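Local coordinates for protein rhophilin-2 (Homo sapiens, PDB 2VSV) that is a Rho effector that binds specifically to GTP-bound Rho and may limit stress fibre formation or speed the turnover of F-actin structures, represented here by its PDZ domain, at residues 38-43 and 82-87; 69-74 and 89-94. All blocks are in the same frame, centred on the assembly; numbering follows the deposited sequence.

Interaction 1 (38-43 and 82-87); sequences FTLRGN and SEVMKL
L40 and M85 are the residues whose CA atoms come nearest, 8.0 Å apart, between strand 38-41 and a middle turn of helix 81-89. Strand and helix face one another across this spacing without a hydrogen bond, and packing, chiefly of side chains, bridges the gap. L40 carries the strand's share. Its CB is directed at the helix, and because CD1 continues the chain anti to CA (chi2 172°), that methyl reaches furthest across. There CD1 meets CG1 of V84 at 3.9 Å, the two side chains crossing at a slant. The V84 methyl is placed for this by lying anti to its own backbone N (chi1 171°), with the CA–CB bond aimed at the strand. The same L40 CD1 lies 4.2 Å from the backbone N of M85; the M85 methyl also comes near, but the side chain has two conformers and this approach is doubtful. The other branch of the leucine turns along its own strand: L40 CD2 sits in the plane of the F38 ring, at its edge, 3.8 Å from F38 CE1. L81 and L88 of the helix and I68 of strand 67-71 also pack against L40, so one residue joins three elements. At the end of the segment N43 OD1 accepts a hydrogen bond from the backbone N of L81, tying the loop to the start of the helix. With F38 closing the GLGF-type sequence and L40 two residues further along the strand, strand and helix form the walls of the canonical PDZ groove, which typically receives a C-terminal peptide.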
loop_
_atom_site.group_PDB
_atom_site.type_symbol
_atom_site.label_atom_id
_atom_site.label_comp_id
_atom_site.label_asym_id
_atom_site.label_seq_id
_atom_site.Cartn_x
_atom_site.Cartn_y
_atom_site.Cartn_z
ATOM N N PHE B 38 14.460 2.997 -9.832
ATOM C CA PHE B 38 13.922 2.578 -8.537
ATOM C C PHE B 38 14.845 1.625 -7.854
ATOM O O PHE B 38 15.613 0.958 -8.522
ATOM C CB PHE B 38 12.495 1.981 -8.627
ATOM C CG PHE B 38 12.306 0.925 -9.674
ATOM C CD1 PHE B 38 12.410 -0.422 -9.349
ATOM C CD2 PHE B 38 11.985 1.273 -10.976
ATOM C CE1 PHE B 38 12.199 -1.409 -10.296
ATOM C CE2 PHE B 38 11.780 0.282 -11.955
ATOM C CZ PHE B 38 11.880 -1.046 -11.617
ATOM N N THR B 39 14.772 1.575 -6.530
ATOM C CA THR B 39 15.405 0.495 -5.784
ATOM C C THR B 39 14.401 -0.579 -5.424
ATOM O O THR B 39 13.190 -0.431 -5.599
ATOM C CB THR B 39 16.134 0.961 -4.524
ATOM O OG1 THR B 39 15.197 1.488 -3.584
ATOM C CG2 THR B 39 17.227 2.023 -4.897
ATOM N N LEU B 40 14.926 -1.698 -4.957
ATOM C CA LEU B 40 14.150 -2.887 -4.681
ATOM C C LEU B 40 14.456 -3.321 -3.256
ATOM O O LEU B 40 15.510 -2.991 -2.724
ATOM C CB LEU B 40 14.583 -4.020 -5.621
ATOM C CG LEU B 40 14.334 -3.817 -7.109
ATOM C CD1 LEU B 40 14.989 -4.936 -7.922
ATOM C CD2 LEU B 40 12.846 -3.750 -7.367
ATOM N N ARG B 41 13.547 -4.076 -2.668
ATOM C CA ARG B 41 13.644 -4.468 -1.256
ATOM C C ARG B 41 12.927 -5.784 -1.030
ATOM O O ARG B 41 11.930 -6.060 -1.675
ATOM C CB ARG B 41 13.006 -3.369 -0.398
ATOM C CG ARG B 41 13.056 -3.592 1.076
ATOM C CD ARG B 41 12.525 -2.372 1.831
ATOM N NE ARG B 41 11.053 -2.267 1.824
ATOM C CZ ARG B 41 10.324 -1.721 2.804
ATOM N NH1 ARG B 41 10.909 -1.216 3.886
ATOM N NH2 ARG B 41 9.001 -1.682 2.712
ATOM N N GLY B 42 13.451 -6.604 -0.123
ATOM C CA GLY B 42 12.790 -7.841 0.247
ATOM C C GLY B 42 12.906 -8.932 -0.799
ATOM O O GLY B 42 13.507 -8.727 -1.861
ATOM N N ASN B 43 12.291 -10.074 -0.490
ATOM C CA ASN B 43 12.389 -11.285 -1.289
ATOM C C ASN B 43 11.014 -11.918 -1.446
ATOM O O ASN B 43 10.215 -11.930 -0.524
ATOM C CB ASN B 43 13.325 -12.306 -0.622
ATOM C CG ASN B 43 14.737 -11.775 -0.427
ATOM O OD1 ASN B 43 15.509 -11.631 -1.378
ATOM N ND2 ASN B 43 15.079 -11.474 0.818
ATOM N N SER B 82 18.223 -10.340 -5.342
ATOM C CA SER B 82 19.366 -10.486 -6.231
ATOM C C SER B 82 18.944 -11.014 -7.609
ATOM O O SER B 82 19.375 -10.493 -8.651
ATOM C CB SER B 82 20.379 -11.433 -5.586
ATOM O OG SER B 82 21.461 -11.631 -6.442
ATOM N N GLU B 83 18.082 -12.020 -7.613
ATOM C CA GLU B 83 17.549 -12.588 -8.847
ATOM C C GLU B 83 16.705 -11.625 -9.694
ATOM O O GLU B 83 16.832 -11.548 -10.933
ATOM C CB GLU B 83 16.768 -13.819 -8.522
ATOM C CG GLU B 83 17.672 -14.910 -7.967
ATOM C CD GLU B 83 16.888 -16.094 -7.491
ATOM O OE1 GLU B 83 15.880 -15.922 -6.778
ATOM O OE2 GLU B 83 17.290 -17.214 -7.834
ATOM N N VAL B 84 15.857 -10.878 -9.021
ATOM C CA VAL B 84 15.053 -9.895 -9.734
ATOM C C VAL B 84 15.927 -8.816 -10.321
ATOM O O VAL B 84 15.748 -8.431 -11.460
ATOM C CB VAL B 84 13.966 -9.274 -8.849
ATOM C CG1 VAL B 84 13.322 -8.073 -9.635
ATOM C CG2 VAL B 84 12.935 -10.306 -8.493
ATOM N N MET B 85 16.903 -8.334 -9.556
ATOM C CA MET B 85 17.867 -7.386 -10.094
ATOM C C MET B 85 18.571 -7.927 -11.344
ATOM O O MET B 85 18.673 -7.227 -12.353
ATOM C CB MET B 85 18.884 -7.005 -9.015
ATOM C CG MET B 85 19.949 -6.031 -9.458
ATOM S SD MET B 85 20.796 -5.395 -8.005
ATOM C CE MET B 85 19.342 -4.791 -7.142
ATOM N N LYS B 86 19.032 -9.177 -11.301
ATOM C CA LYS B 86 19.721 -9.739 -12.460
ATOM C C LYS B 86 18.825 -9.858 -13.674
ATOM O O LYS B 86 19.232 -9.505 -14.782
ATOM C CB LYS B 86 20.327 -11.093 -12.126
ATOM C CG LYS B 86 21.530 -10.996 -11.277
ATOM C CD LYS B 86 21.891 -12.352 -10.734
ATOM C CE LYS B 86 23.112 -12.276 -9.849
ATOM N NZ LYS B 86 23.639 -13.625 -9.604
ATOM N N LEU B 87 17.586 -10.288 -13.478
ATOM C CA LEU B 87 16.599 -10.229 -14.558
ATOM C C LEU B 87 16.407 -8.836 -15.166
ATOM O O LEU B 87 16.430 -8.681 -16.392
ATOM C CB LEU B 87 15.238 -10.750 -14.093
ATOM C CG LEU B 87 15.184 -12.275 -14.047
ATOM C CD1 LEU B 87 13.915 -12.733 -13.296
ATOM C CD2 LEU B 87 15.280 -12.870 -15.495
#

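Interaction 2 (69-74 and 89-94); sequences VSIQLV and KSFGED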
loop_
_atom_site.group_PDB
_atom_site.type_symbol
_atom_site.label_atom_id
_atom_site.label_comp_id
_atom_site.label_asym_id
_atom_site.label_seq_id
_atom_site.Cartn_x
_atom_site.Cartn_y
_atom_site.Cartn_z
ATOM N N VAL B 69 5.519 -9.233 -9.568
ATOM C CA VAL B 69 5.076 -10.641 -9.557
ATOM C C VAL B 69 5.535 -11.381 -10.805
ATOM O O VAL B 69 5.689 -12.611 -10.778
ATOM C CB VAL B 69 3.566 -10.743 -9.346
ATOM C CG1 VAL B 69 3.246 -10.417 -7.882
ATOM C CG2 VAL B 69 2.844 -9.793 -10.310
ATOM N N SER B 70 5.786 -10.622 -11.875
ATOM C CA SER B 70 6.337 -11.168 -13.119
ATOM C C SER B 70 7.066 -10.122 -13.961
ATOM O O SER B 70 6.815 -8.915 -13.843
ATOM C CB SER B 70 5.235 -11.861 -13.930
ATOM O OG SER B 70 4.236 -10.957 -14.299
ATOM N N ILE B 71 8.028 -10.618 -14.748
ATOM C CA ILE B 71 8.751 -9.849 -15.755
ATOM C C ILE B 71 8.536 -10.610 -17.048
ATOM O O ILE B 71 8.902 -11.780 -17.154
ATOM C CB ILE B 71 10.282 -9.715 -15.379
ATOM C CG1 ILE B 71 10.451 -8.893 -14.091
ATOM C CG2 ILE B 71 11.086 -9.064 -16.544
ATOM C CD1 ILE B 71 11.840 -9.010 -13.488
ATOM N N GLN B 72 7.849 -9.991 -17.998
ATOM C CA GLN B 72 7.292 -10.732 -19.125
ATOM C C GLN B 72 6.627 -12.020 -18.607
ATOM O O GLN B 72 5.782 -11.939 -17.738
ATOM C CB GLN B 72 8.345 -11.013 -20.188
ATOM C CG GLN B 72 8.944 -9.742 -20.869
ATOM C CD GLN B 72 10.009 -10.052 -21.920
ATOM O OE1 GLN B 72 10.436 -11.210 -22.070
ATOM N NE2 GLN B 72 10.436 -9.012 -22.669
ATOM N N LEU B 73 6.975 -13.182 -19.151
ATOM C CA LEU B 73 6.319 -14.402 -18.741
ATOM C C LEU B 73 7.187 -15.189 -17.782
ATOM O O LEU B 73 6.941 -16.372 -17.610
ATOM C CB LEU B 73 5.896 -15.246 -19.962
ATOM C CG LEU B 73 4.919 -14.583 -20.967
ATOM C CD1 LEU B 73 4.531 -15.544 -22.095
ATOM C CD2 LEU B 73 3.645 -14.063 -20.296
ATOM N N VAL B 74 8.159 -14.521 -17.137
ATOM C CA VAL B 74 8.977 -15.126 -16.075
ATOM C C VAL B 74 8.335 -14.776 -14.747
ATOM O O VAL B 74 8.066 -13.594 -14.454
ATOM C CB VAL B 74 10.467 -14.630 -16.077
ATOM C CG1 VAL B 74 11.231 -15.186 -14.849
ATOM C CG2 VAL B 74 11.180 -15.051 -17.383
ATOM N N LYS B 89 18.441 -6.309 -15.003
ATOM C CA LYS B 89 19.658 -5.799 -15.600
ATOM C C LYS B 89 19.804 -6.340 -17.051
ATOM O O LYS B 89 20.227 -5.624 -17.954
ATOM C CB LYS B 89 20.889 -6.110 -14.762
ATOM C CG LYS B 89 22.115 -5.347 -15.291
ATOM C CD LYS B 89 23.186 -5.091 -14.242
ATOM C CE LYS B 89 24.464 -4.555 -14.887
ATOM N NZ LYS B 89 24.239 -3.317 -15.714
ATOM N N SER B 90 19.357 -7.573 -17.241
ATOM C CA SER B 90 19.449 -8.282 -18.515
ATOM C C SER B 90 18.783 -7.564 -19.694
ATOM O O SER B 90 19.106 -7.854 -20.854
ATOM C CB SER B 90 18.851 -9.693 -18.368
ATOM O OG SER B 90 17.435 -9.642 -18.594
ATOM N N PHE B 91 17.849 -6.644 -19.427
ATOM C CA PHE B 91 17.142 -5.939 -20.494
ATOM C C PHE B 91 17.954 -4.799 -21.080
ATOM O O PHE B 91 17.643 -4.282 -22.161
ATOM C CB PHE B 91 15.786 -5.403 -19.971
ATOM C CG PHE B 91 14.728 -6.457 -19.823
ATOM C CD1 PHE B 91 13.836 -6.690 -20.841
ATOM C CD2 PHE B 91 14.653 -7.246 -18.692
ATOM C CE1 PHE B 91 12.892 -7.623 -20.742
ATOM C CE2 PHE B 91 13.675 -8.209 -18.584
ATOM C CZ PHE B 91 12.795 -8.416 -19.620
ATOM N N GLY B 92 18.955 -4.332 -20.336
ATOM C CA GLY B 92 19.672 -3.172 -20.764
ATOM C C GLY B 92 18.710 -2.039 -20.996
ATOM O O GLY B 92 17.904 -1.713 -20.128
ATOM N N GLU B 93 18.814 -1.413 -22.159
ATOM C CA GLU B 93 17.948 -0.278 -22.494
ATOM C C GLU B 93 16.744 -0.720 -23.316
ATOM O O GLU B 93 15.998 0.126 -23.817
ATOM C CB GLU B 93 18.723 0.766 -23.294
ATOM C CG GLU B 93 19.856 1.434 -22.538
ATOM C CD GLU B 93 20.387 2.665 -23.251
ATOM O OE1 GLU B 93 19.910 2.987 -24.364
ATOM O OE2 GLU B 93 21.297 3.310 -22.699
ATOM N N ASP B 94 16.539 -2.021 -23.455
ATOM C CA ASP B 94 15.343 -2.490 -24.171
ATOM C C ASP B 94 14.069 -2.433 -23.313
ATOM O O ASP B 94 14.141 -2.335 -22.085
ATOM C CB ASP B 94 15.559 -3.901 -24.708
ATOM C CG ASP B 94 16.548 -3.954 -25.876
ATOM O OD1 ASP B 94 16.662 -2.965 -26.647
ATOM O OD2 ASP B 94 17.185 -5.015 -26.041
#
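The phenyl ring of F91 swings toward I71 and Q72 because its CG lies anti to the carbonyl carbon (chi1 -76°), carrying the ring away from its own loop and across to the strand end. Q72 adopts the same first torsion (chi1 -63°) and then runs extended, bringing its amide in from the opposite direction. On I71 it is the branch methyl CG2, anti to the backbone N, that does the touching. This methyl is 3.4 Å from F91 CE2, a close apolar contact, and 3.6 Å from F91 CZ, approaching the ring obliquely. The Q72 amide comes instead to the ring's rim: its NE2 lies near the ring plane, 3.4 Å from F91 CE1, with the amide turned almost perpendicular to the ring at 87°. The nitrogen therefore meets a C–H edge and not the pi face, and the approach is packing without a hydrogen bond.

Both partners stand on tight turns of the PDZ fold. I71 to V74 is a type II' turn that closes a two-residue beta-hairpin between strands 67-71 and 74-75; I71 N bonds to V74 O at 3.0 Å, and V74 N returns to I71 O at 2.8 Å. Q72 occupies the turn's second position, with positive phi. Across the contact, the chain leaving helix 81-89 folds through a type I turn, K89 to G92, and at once a type II' turn from F91 to D94, closed by D94 N to F91 O. F91 belongs to both turns, and its side chain also packs on I96 of strand 96-101, while I71 is backed by L87 and L88 of the helix.

Helix 81-89 connects the two contacts: interaction 1 uses the helix itself, interaction 2 the turns that follow it. They adjoin directly, with I71 CD1 3.9 Å from L87 CB and 4.2 Å from V84 CG1, so I71 offers one branch to the helix and another to F91. Each is partly buried, with a single buried residue, V84 or I71, and an exposed partner at its margin, M85 or Q72. Their chemistry differs with place. Interaction 1 is aliphatic and spans the strand–helix groove that in PDZ domains typically takes a peptide; interaction 2 sets an aromatic ring against a methyl and an amide, joining a hairpin tip to the loop beyond the helix.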